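Local coordinates for 4-alpha-glucanotransferase (Corynebacterium glutamicum, PDB 5B68), which is an amylomaltase, also called disproportionating enzyme, that combines a TIM-barrel body with an N-terminal beta sandwich, at residues 21-25 with 413-417; 193-199 with 246-252; 628-632 with 695-699. All blocks are in the same frame, centred on the assembly; numbering follows the deposited sequence.

Contact 1: residues 21-25 with 413-417; sequences TDYKG and APPDG
Tyr23 lays one face of its ring over Pro414. The proline CD sits 4.0 Å from the centroid of the Tyr23 ring and only 9° off its normal, a CH-pi contact. Chi1 of Tyr23 is m (-81°) and chi2 is near 0°. Tyr23 CE2 also reaches Ala413 CB at 4.3 Å. Asp416 OD1 lies at the ring edge, near its plane, and is 3.1 Å from Tyr23 CB.

Neither segment is helical here. Residues 22-25 form a type I beta turn, closed by Gly25 N to Asp22 O at 3.1 Å. Gly25, the last residue of the turn, has positive phi (83°). Asp22, with chi1 p, turns its carboxylate back on its own turn. Its OD1 accepts a hydrogen bond from Ala26 N and a weak one from Lys24 N at 2.9 Å, the latter in the manner of an Asx turn. Residues 413-417 run largely extended up to Asp416. In CA register, Asp22 faces Pro414 at 5.6 Å and Tyr23 faces Asp416 at 4.9 Å.

Two weak hydrogen bonds cross. Tyr23 N gives one to Pro415 O at 3.2 Å, with an angle of 128°. Lys24, with chi angles p, t, p, t, brings NZ to Asp416 O at 2.8 Å, but the place of that oxygen is less sure.

This loop-to-loop packing brings the N-terminal region onto the enzyme body. The 21-25 turn links strands 19-21 and 27-29. The other loop links strands 409-413 and 423-424 of an antiparallel sheet, where Ala413 pairs with Gln423. Tyr482, on strand 481-484 of that sheet, touches both Tyr23 and Pro414.

Contact 2: residues 193-199 with 246-252; sequences WGMGDFN and IYIRVED
Two successive beta-alpha loops of the TIM barrel meet here, following strands 177-182 and 215-218. Residues 246-247 and 250-252 are 3-10 turns. Trp193 donates from NE1 to Glu251 OE2 at 2.9 Å, and its CZ2 packs on Val250 CG2 at 3.8 Å. Gly194 turns the chain with positive phi (81°). Met195 then sets SD 3.7 Å from Ile246 CD1 and CE 3.9 Å from Tyr247 CE1. Gly196 O lies at the edge of the Tyr247 ring, 3.3 Å from CD1.

Asp197 (chi1 p) is the N-cap of helix 198-209, with its CA 4.2 Å from that of Tyr247. Its OD2 forms a salt bridge with Arg249, at 2.8 Å to NE and 3.2 Å to NH2. Arg249 NH2 also bridges to Asp200. Phe198 N, in the first turn, donates to Tyr247 O at 2.9 Å. Tyr247 CB sits over the Phe198 ring, 3.6 Å from its centroid. Asn199, chi1 t, donates from ND2 to Asp252 OD2 at 2.8 Å.

Contact 3: residues 628-632 with 695-699; sequences AELLE and LYHRV
This is a helix-helix contact on the outside of the TIM barrel. Helix 627-639 precedes barrel strand 645-649, and helix 694-702 comes after it, near the C-terminus. The two short segments run in roughly the same direction. Their axes approach to 9.8 Å with a crossing angle of -31°. The CA atoms lie closest at Glu632 and Val699, 5.5 Å apart, and are 6.7 Å apart at Ala628 and Leu695.

The apolar side is small. Leu631 CD1 touches Leu695 CD1 at 3.9 Å, and Ala628 CB meets the same Leu695 CD1 at 4.1 Å. Leu631 CB packs on Val699 CG2 at 4.2 Å. Met653 of helix 650-654 touches Val699, and Thr565 of helix 565-569 touches Leu631.

Arg698 spans the gap with chi1 m, chi2 t and chi3 p. Its guanidinium lays one face on Ala628 CB, 3.4 Å from CZ. The edge forms a bidentate salt bridge to Glu632, with Arg698 NE to OE2 and NH1 to OE1, both 2.9 Å. One water adds a second link, donating to Glu632 OE2 at 2.7 Å and to Arg698 O at 2.8 Å.

Along the chain, contact 2 is nested inside the long loop closed by contact 1, and contact 3 follows both. The centres of contacts 1 and 2 are about 41 Å apart, on opposite sides of the chain's centre. Contact 3 is about 37 Å from contact 1 and about 30 Å from contact 2, centre to centre. No two of them touch; the nearest atoms, of contacts 2 and 3, are about 15 Å apart. Contacts 2 and 3 both belong to the parallel barrel, one in its loops and one among its outer helices. Contact 1 joins the N-terminal region to a small antiparallel sheet whose strands are inserted between those of the barrel. Contact 1 thus bridges 388 residues, whereas contacts 2 and 3 join elements 47 and 63 residues apart.

Contact 1: residues 21-25 with 413-417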
loop_
_atom_site.group_PDB
_atom_site.type_symbol
_atom_site.label_atom_id
_atom_site.label_comp_id
_atom_site.label_asym_id
_atom_site.label_seq_id
_atom_site.Cartn_x
_atom_site.Cartn_y
_atom_site.Cartn_z
ATOM N N THR A 21 -11.597 12.017 -18.271
ATOM C CA THR A 21 -12.218 10.917 -18.936
ATOM C C THR A 21 -12.385 9.838 -17.893
ATOM O O THR A 21 -11.491 9.574 -17.104
ATOM C CB THR A 21 -11.382 10.408 -20.101
ATOM O OG1 THR A 21 -11.129 11.494 -20.992
ATOM C CG2 THR A 21 -12.138 9.330 -20.837
ATOM N N ASP A 22 -13.563 9.251 -17.860
ATOM C CA ASP A 22 -13.848 8.227 -16.873
ATOM C C ASP A 22 -13.240 6.883 -17.266
ATOM O O ASP A 22 -12.553 6.761 -18.276
ATOM C CB ASP A 22 -15.348 8.101 -16.635
ATOM C CG ASP A 22 -16.091 7.626 -17.855
ATOM O OD1 ASP A 22 -15.432 7.191 -18.819
ATOM O OD2 ASP A 22 -17.325 7.694 -17.831
ATOM N N TYR A 23 -13.451 5.887 -16.420
ATOM C CA TYR A 23 -12.938 4.557 -16.672
ATOM C C TYR A 23 -13.671 3.835 -17.803
ATOM O O TYR A 23 -13.268 2.764 -18.218
ATOM C CB TYR A 23 -12.908 3.740 -15.385
ATOM C CG TYR A 23 -11.703 4.020 -14.514
ATOM C CD1 TYR A 23 -10.728 4.909 -14.905
ATOM C CD2 TYR A 23 -11.552 3.392 -13.297
ATOM C CE1 TYR A 23 -9.639 5.157 -14.115
ATOM C CE2 TYR A 23 -10.458 3.640 -12.501
ATOM C CZ TYR A 23 -9.509 4.523 -12.922
ATOM O OH TYR A 23 -8.425 4.763 -12.137
ATOM N N LYS A 24 -14.760 4.413 -18.283
ATOM C CA LYS A 24 -15.438 3.885 -19.455
ATOM C C LYS A 24 -15.211 4.759 -20.688
ATOM O O LYS A 24 -15.855 4.578 -21.705
ATOM C CB LYS A 24 -16.917 3.687 -19.186
ATOM C CG LYS A 24 -17.724 4.960 -19.198
ATOM C CD LYS A 24 -19.076 4.734 -18.567
ATOM C CE LYS A 24 -18.936 4.092 -17.206
ATOM N NZ LYS A 24 -20.246 3.938 -16.533
ATOM N N GLY A 25 -14.307 5.723 -20.579
ATOM C CA GLY A 25 -13.906 6.528 -21.717
ATOM C C GLY A 25 -14.773 7.709 -22.114
ATOM O O GLY A 25 -14.608 8.266 -23.194
ATOM N N ALA A 413 -12.871 6.124 -7.217
ATOM C CA ALA A 413 -12.658 5.810 -8.620
ATOM C C ALA A 413 -13.862 6.278 -9.475
ATOM O O ALA A 413 -14.994 6.236 -9.032
ATOM C CB ALA A 413 -12.454 4.337 -8.731
ATOM N N PRO A 414 -13.603 6.836 -10.674
ATOM C CA PRO A 414 -14.750 7.352 -11.405
ATOM C C PRO A 414 -15.526 6.145 -11.970
ATOM O O PRO A 414 -14.971 5.026 -12.001
ATOM C CB PRO A 414 -14.149 8.170 -12.553
ATOM C CG PRO A 414 -12.756 7.649 -12.704
ATOM C CD PRO A 414 -12.334 7.057 -11.370
ATOM N N PRO A 415 -16.685 6.411 -12.532
ATOM C CA PRO A 415 -17.569 5.365 -13.021
ATOM C C PRO A 415 -16.901 4.524 -14.094
ATOM O O PRO A 415 -16.048 4.968 -14.838
ATOM C CB PRO A 415 -18.739 6.152 -13.584
ATOM C CG PRO A 415 -18.800 7.357 -12.727
ATOM C CD PRO A 415 -17.390 7.682 -12.342
ATOM N N ASP A 416 -17.316 3.270 -14.103
ATOM C CA ASP A 416 -16.646 2.134 -14.694
ATOM C C ASP A 416 -17.643 1.471 -15.600
ATOM O O ASP A 416 -18.829 1.754 -15.501
ATOM C CB ASP A 416 -16.370 1.134 -13.582
ATOM C CG ASP A 416 -14.961 0.670 -13.548
ATOM O OD1 ASP A 416 -14.163 1.118 -14.387
ATOM O OD2 ASP A 416 -14.653 -0.156 -12.677
ATOM N N GLY A 417 -17.182 0.614 -16.502
ATOM C CA GLY A 417 -18.133 -0.204 -17.221
ATOM C C GLY A 417 -18.823 -1.082 -16.193
ATOM O O GLY A 417 -20.049 -1.145 -16.147
#

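Contact 2: residues 193-199 with 246-252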
loop_
_atom_site.group_PDB
_atom_site.type_symbol
_atom_site.label_atom_id
_atom_site.label_comp_id
_atom_site.label_asym_id
_atom_site.label_seq_id
_atom_site.Cartn_x
_atom_site.Cartn_y
_atom_site.Cartn_z
ATOM N N TRP A 193 -3.317 -19.199 16.511
ATOM C CA TRP A 193 -4.615 -18.946 17.170
ATOM C C TRP A 193 -5.726 -18.707 16.205
ATOM O O TRP A 193 -6.295 -17.595 16.115
ATOM C CB TRP A 193 -4.487 -17.801 18.194
ATOM C CG TRP A 193 -3.684 -18.122 19.395
ATOM C CD1 TRP A 193 -2.642 -19.026 19.521
ATOM C CD2 TRP A 193 -3.816 -17.510 20.691
ATOM N NE1 TRP A 193 -2.142 -18.985 20.782
ATOM C CE2 TRP A 193 -2.846 -18.074 21.521
ATOM C CE3 TRP A 193 -4.645 -16.510 21.206
ATOM C CZ2 TRP A 193 -2.680 -17.688 22.854
ATOM C CZ3 TRP A 193 -4.470 -16.138 22.562
ATOM C CH2 TRP A 193 -3.493 -16.726 23.332
ATOM N N GLY A 194 -6.032 -19.712 15.372
ATOM C CA GLY A 194 -7.141 -19.529 14.472
ATOM C C GLY A 194 -6.822 -18.737 13.220
ATOM O O GLY A 194 -7.608 -18.695 12.302
ATOM N N MET A 195 -5.721 -18.014 13.223
ATOM C CA MET A 195 -5.403 -17.187 12.084
ATOM C C MET A 195 -3.897 -17.025 12.030
ATOM O O MET A 195 -3.236 -17.138 13.032
ATOM C CB MET A 195 -6.136 -15.844 12.178
ATOM C CG MET A 195 -5.372 -14.721 12.842
ATOM S SD MET A 195 -6.221 -13.138 12.997
ATOM C CE MET A 195 -5.513 -12.142 11.704
ATOM N N GLY A 196 -3.362 -16.767 10.855
ATOM C CA GLY A 196 -1.885 -16.730 10.749
ATOM C C GLY A 196 -1.297 -15.534 11.488
ATOM O O GLY A 196 -1.971 -14.464 11.593
ATOM N N ASP A 197 -0.085 -15.695 11.933
ATOM C CA ASP A 197 0.622 -14.718 12.759
ATOM C C ASP A 197 2.043 -14.557 12.256
ATOM O O ASP A 197 2.396 -15.124 11.195
ATOM C CB ASP A 197 0.500 -15.133 14.249
ATOM C CG ASP A 197 1.140 -16.492 14.574
ATOM O OD1 ASP A 197 2.201 -16.827 13.996
ATOM O OD2 ASP A 197 0.615 -17.237 15.439
ATOM N N PHE A 198 2.859 -13.759 12.947
ATOM C CA PHE A 198 4.245 -13.474 12.423
ATOM C C PHE A 198 5.093 -14.744 12.403
ATOM O O PHE A 198 6.033 -14.872 11.616
ATOM C CB PHE A 198 5.010 -12.393 13.269
ATOM C CG PHE A 198 4.306 -11.045 13.301
ATOM C CD1 PHE A 198 4.070 -10.345 12.140
ATOM C CD2 PHE A 198 3.993 -10.448 14.506
ATOM C CE1 PHE A 198 3.494 -9.082 12.166
ATOM C CE2 PHE A 198 3.427 -9.182 14.547
ATOM C CZ PHE A 198 3.127 -8.524 13.367
ATOM N N ASN A 199 4.847 -15.674 13.338
ATOM C CA ASN A 199 5.557 -16.923 13.302
ATOM C C ASN A 199 5.246 -17.688 12.056
ATOM O O ASN A 199 6.141 -18.145 11.345
ATOM C CB ASN A 199 5.229 -17.764 14.554
ATOM C CG ASN A 199 6.058 -19.029 14.645
ATOM O OD1 ASN A 199 5.932 -19.919 13.823
ATOM N ND2 ASN A 199 6.914 -19.102 15.649
ATOM N N ILE A 246 -2.614 -7.882 16.097
ATOM C CA ILE A 246 -3.324 -9.160 15.985
ATOM C C ILE A 246 -2.457 -10.314 15.531
ATOM O O ILE A 246 -2.779 -11.490 15.810
ATOM C CB ILE A 246 -4.533 -9.057 15.130
ATOM C CG1 ILE A 246 -5.583 -10.113 15.567
ATOM C CG2 ILE A 246 -4.254 -9.091 13.621
ATOM C CD1 ILE A 246 -6.842 -9.978 14.756
ATOM N N TYR A 247 -1.364 -9.963 14.865
ATOM C CA TYR A 247 -0.427 -10.921 14.313
ATOM C C TYR A 247 0.669 -11.399 15.276
ATOM O O TYR A 247 1.406 -12.289 14.946
ATOM C CB TYR A 247 0.216 -10.366 13.044
ATOM C CG TYR A 247 -0.718 -10.150 11.877
ATOM C CD1 TYR A 247 -1.305 -11.215 11.223
ATOM C CD2 TYR A 247 -0.985 -8.881 11.411
ATOM C CE1 TYR A 247 -2.143 -11.018 10.158
ATOM C CE2 TYR A 247 -1.816 -8.681 10.355
ATOM C CZ TYR A 247 -2.398 -9.754 9.728
ATOM O OH TYR A 247 -3.210 -9.532 8.671
ATOM N N ILE A 248 0.774 -10.802 16.455
ATOM C CA ILE A 248 1.721 -11.230 17.404
ATOM C C ILE A 248 1.433 -12.675 17.837
ATOM O O ILE A 248 0.252 -13.015 18.133
ATOM C CB ILE A 248 1.675 -10.347 18.649
ATOM C CG1 ILE A 248 2.163 -8.910 18.322
ATOM C CG2 ILE A 248 2.536 -10.939 19.731
ATOM C CD1 ILE A 248 1.908 -7.941 19.476
ATOM N N ARG A 249 2.464 -13.512 17.868
ATOM C CA ARG A 249 2.336 -14.815 18.497
ATOM C C ARG A 249 2.836 -14.652 19.900
ATOM O O ARG A 249 4.009 -14.481 20.136
ATOM C CB ARG A 249 3.167 -15.891 17.832
ATOM C CG ARG A 249 3.089 -17.190 18.619
ATOM C CD ARG A 249 3.517 -18.418 17.853
ATOM N NE ARG A 249 2.661 -18.735 16.726
ATOM C CZ ARG A 249 2.806 -19.836 16.014
ATOM N NH1 ARG A 249 3.752 -20.686 16.349
ATOM N NH2 ARG A 249 2.036 -20.084 14.980
ATOM N N VAL A 250 1.924 -14.737 20.837
ATOM C CA VAL A 250 2.272 -14.320 22.195
ATOM C C VAL A 250 3.266 -15.223 22.841
ATOM O O VAL A 250 4.123 -14.794 23.647
ATOM C CB VAL A 250 0.992 -14.110 23.073
ATOM C CG1 VAL A 250 0.026 -13.113 22.445
ATOM C CG2 VAL A 250 0.300 -15.442 23.399
ATOM N N GLU A 251 3.161 -16.523 22.519
ATOM C CA GLU A 251 4.104 -17.521 23.032
ATOM C C GLU A 251 5.557 -17.312 22.601
ATOM O O GLU A 251 6.462 -17.792 23.272
ATOM C CB GLU A 251 3.655 -18.977 22.720
ATOM C CG GLU A 251 2.270 -19.358 23.242
ATOM C CD GLU A 251 1.140 -19.124 22.268
ATOM O OE1 GLU A 251 1.291 -18.317 21.264
ATOM O OE2 GLU A 251 0.080 -19.744 22.500
ATOM N N ASP A 252 5.794 -16.562 21.515
ATOM C CA ASP A 252 7.177 -16.249 21.106
ATOM C C ASP A 252 7.799 -15.040 21.810
ATOM O O ASP A 252 9.009 -14.766 21.658
ATOM C CB ASP A 252 7.198 -15.955 19.569
ATOM C CG ASP A 252 6.951 -17.181 18.720
ATOM O OD1 ASP A 252 6.907 -18.314 19.254
ATOM O OD2 ASP A 252 6.759 -17.019 17.505
#

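Contact 3: residues 628-632 with 695-699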
loop_
_atom_site.group_PDB
_atom_site.type_symbol
_atom_site.label_atom_id
_atom_site.label_comp_id
_atom_site.label_asym_id
_atom_site.label_seq_id
_atom_site.Cartn_x
_atom_site.Cartn_y
_atom_site.Cartn_z
ATOM N N ALA A 628 -4.933 -30.260 -12.325
ATOM C CA ALA A 628 -3.498 -30.171 -12.122
ATOM C C ALA A 628 -2.759 -29.885 -13.422
ATOM O O ALA A 628 -1.805 -29.154 -13.432
ATOM C CB ALA A 628 -2.953 -31.421 -11.454
ATOM N N GLU A 629 -3.195 -30.490 -14.512
ATOM C CA GLU A 629 -2.556 -30.232 -15.794
ATOM C C GLU A 629 -2.709 -28.776 -16.251
ATOM O O GLU A 629 -1.804 -28.190 -16.784
ATOM C CB GLU A 629 -3.059 -31.208 -16.854
ATOM C CG GLU A 629 -3.008 -32.655 -16.392
ATOM C CD GLU A 629 -3.541 -33.630 -17.424
ATOM O OE1 GLU A 629 -4.712 -33.541 -17.799
ATOM O OE2 GLU A 629 -2.769 -34.485 -17.862
ATOM N N LEU A 630 -3.876 -28.215 -16.028
ATOM C CA LEU A 630 -4.147 -26.827 -16.418
ATOM C C LEU A 630 -3.354 -25.877 -15.524
ATOM O O LEU A 630 -2.734 -24.968 -16.032
ATOM C CB LEU A 630 -5.629 -26.558 -16.352
ATOM C CG LEU A 630 -6.428 -27.304 -17.426
ATOM C CD1 LEU A 630 -7.887 -27.331 -17.058
ATOM C CD2 LEU A 630 -6.229 -26.701 -18.773
ATOM N N LEU A 631 -3.360 -26.136 -14.224
ATOM C CA LEU A 631 -2.495 -25.377 -13.315
ATOM C C LEU A 631 -1.044 -25.427 -13.705
ATOM O O LEU A 631 -0.349 -24.439 -13.751
ATOM C CB LEU A 631 -2.654 -25.889 -11.912
ATOM C CG LEU A 631 -3.961 -25.550 -11.250
ATOM C CD1 LEU A 631 -4.115 -26.355 -10.016
ATOM C CD2 LEU A 631 -4.071 -24.034 -10.958
ATOM N N GLU A 632 -0.542 -26.617 -14.015
ATOM C CA GLU A 632 0.831 -26.740 -14.442
ATOM C C GLU A 632 1.071 -25.902 -15.701
ATOM O O GLU A 632 2.090 -25.230 -15.818
ATOM C CB GLU A 632 1.150 -28.229 -14.729
ATOM C CG GLU A 632 1.463 -29.042 -13.520
ATOM C CD GLU A 632 1.520 -30.566 -13.801
ATOM O OE1 GLU A 632 0.801 -31.072 -14.698
ATOM O OE2 GLU A 632 2.244 -31.229 -13.066
ATOM N N LEU A 695 -0.085 -31.873 -5.367
ATOM C CA LEU A 695 -0.454 -30.641 -6.125
ATOM C C LEU A 695 0.543 -29.486 -5.870
ATOM O O LEU A 695 1.036 -28.884 -6.812
ATOM C CB LEU A 695 -1.911 -30.195 -5.879
ATOM C CG LEU A 695 -2.344 -28.931 -6.658
ATOM C CD1 LEU A 695 -2.119 -29.172 -8.168
ATOM C CD2 LEU A 695 -3.802 -28.534 -6.421
ATOM N N TYR A 696 0.909 -29.265 -4.611
ATOM C CA TYR A 696 1.936 -28.259 -4.265
ATOM C C TYR A 696 3.223 -28.423 -5.082
ATOM O O TYR A 696 3.725 -27.474 -5.661
ATOM C CB TYR A 696 2.249 -28.324 -2.751
ATOM C CG TYR A 696 3.385 -27.455 -2.372
ATOM C CD1 TYR A 696 4.659 -27.920 -2.469
ATOM C CD2 TYR A 696 3.204 -26.135 -2.008
ATOM C CE1 TYR A 696 5.736 -27.147 -2.161
ATOM C CE2 TYR A 696 4.283 -25.347 -1.714
ATOM C CZ TYR A 696 5.544 -25.839 -1.809
ATOM O OH TYR A 696 6.649 -25.078 -1.533
ATOM N N HIS A 697 3.750 -29.652 -5.116
ATOM C CA HIS A 697 4.995 -29.965 -5.781
ATOM C C HIS A 697 4.812 -29.829 -7.272
ATOM O O HIS A 697 5.733 -29.357 -7.950
ATOM C CB HIS A 697 5.466 -31.391 -5.432
ATOM C CG HIS A 697 5.949 -31.497 -4.028
ATOM N ND1 HIS A 697 7.099 -30.878 -3.619
ATOM C CD2 HIS A 697 5.366 -31.998 -2.910
ATOM C CE1 HIS A 697 7.263 -31.066 -2.320
ATOM N NE2 HIS A 697 6.226 -31.748 -1.869
ATOM N N ARG A 698 3.668 -30.258 -7.803
ATOM C CA ARG A 698 3.441 -30.069 -9.276
ATOM C C ARG A 698 3.483 -28.541 -9.700
ATOM O O ARG A 698 4.106 -28.106 -10.715
ATOM C CB ARG A 698 2.140 -30.715 -9.678
ATOM C CG ARG A 698 2.159 -32.242 -9.560
ATOM C CD ARG A 698 0.820 -32.881 -9.888
ATOM N NE ARG A 698 0.602 -32.869 -11.304
ATOM C CZ ARG A 698 -0.323 -33.549 -11.990
ATOM N NH1 ARG A 698 -0.390 -33.370 -13.307
ATOM N NH2 ARG A 698 -1.131 -34.429 -11.417
ATOM N N VAL A 699 2.804 -27.715 -8.910
ATOM C CA VAL A 699 2.725 -26.299 -9.256
ATOM C C VAL A 699 4.059 -25.670 -9.001
ATOM O O VAL A 699 4.477 -24.831 -9.818
ATOM C CB VAL A 699 1.569 -25.595 -8.502
ATOM C CG1 VAL A 699 1.596 -24.079 -8.677
ATOM C CG2 VAL A 699 0.240 -26.267 -8.902
HETATM O O HOH W 1 4.675 -30.290 -12.431
#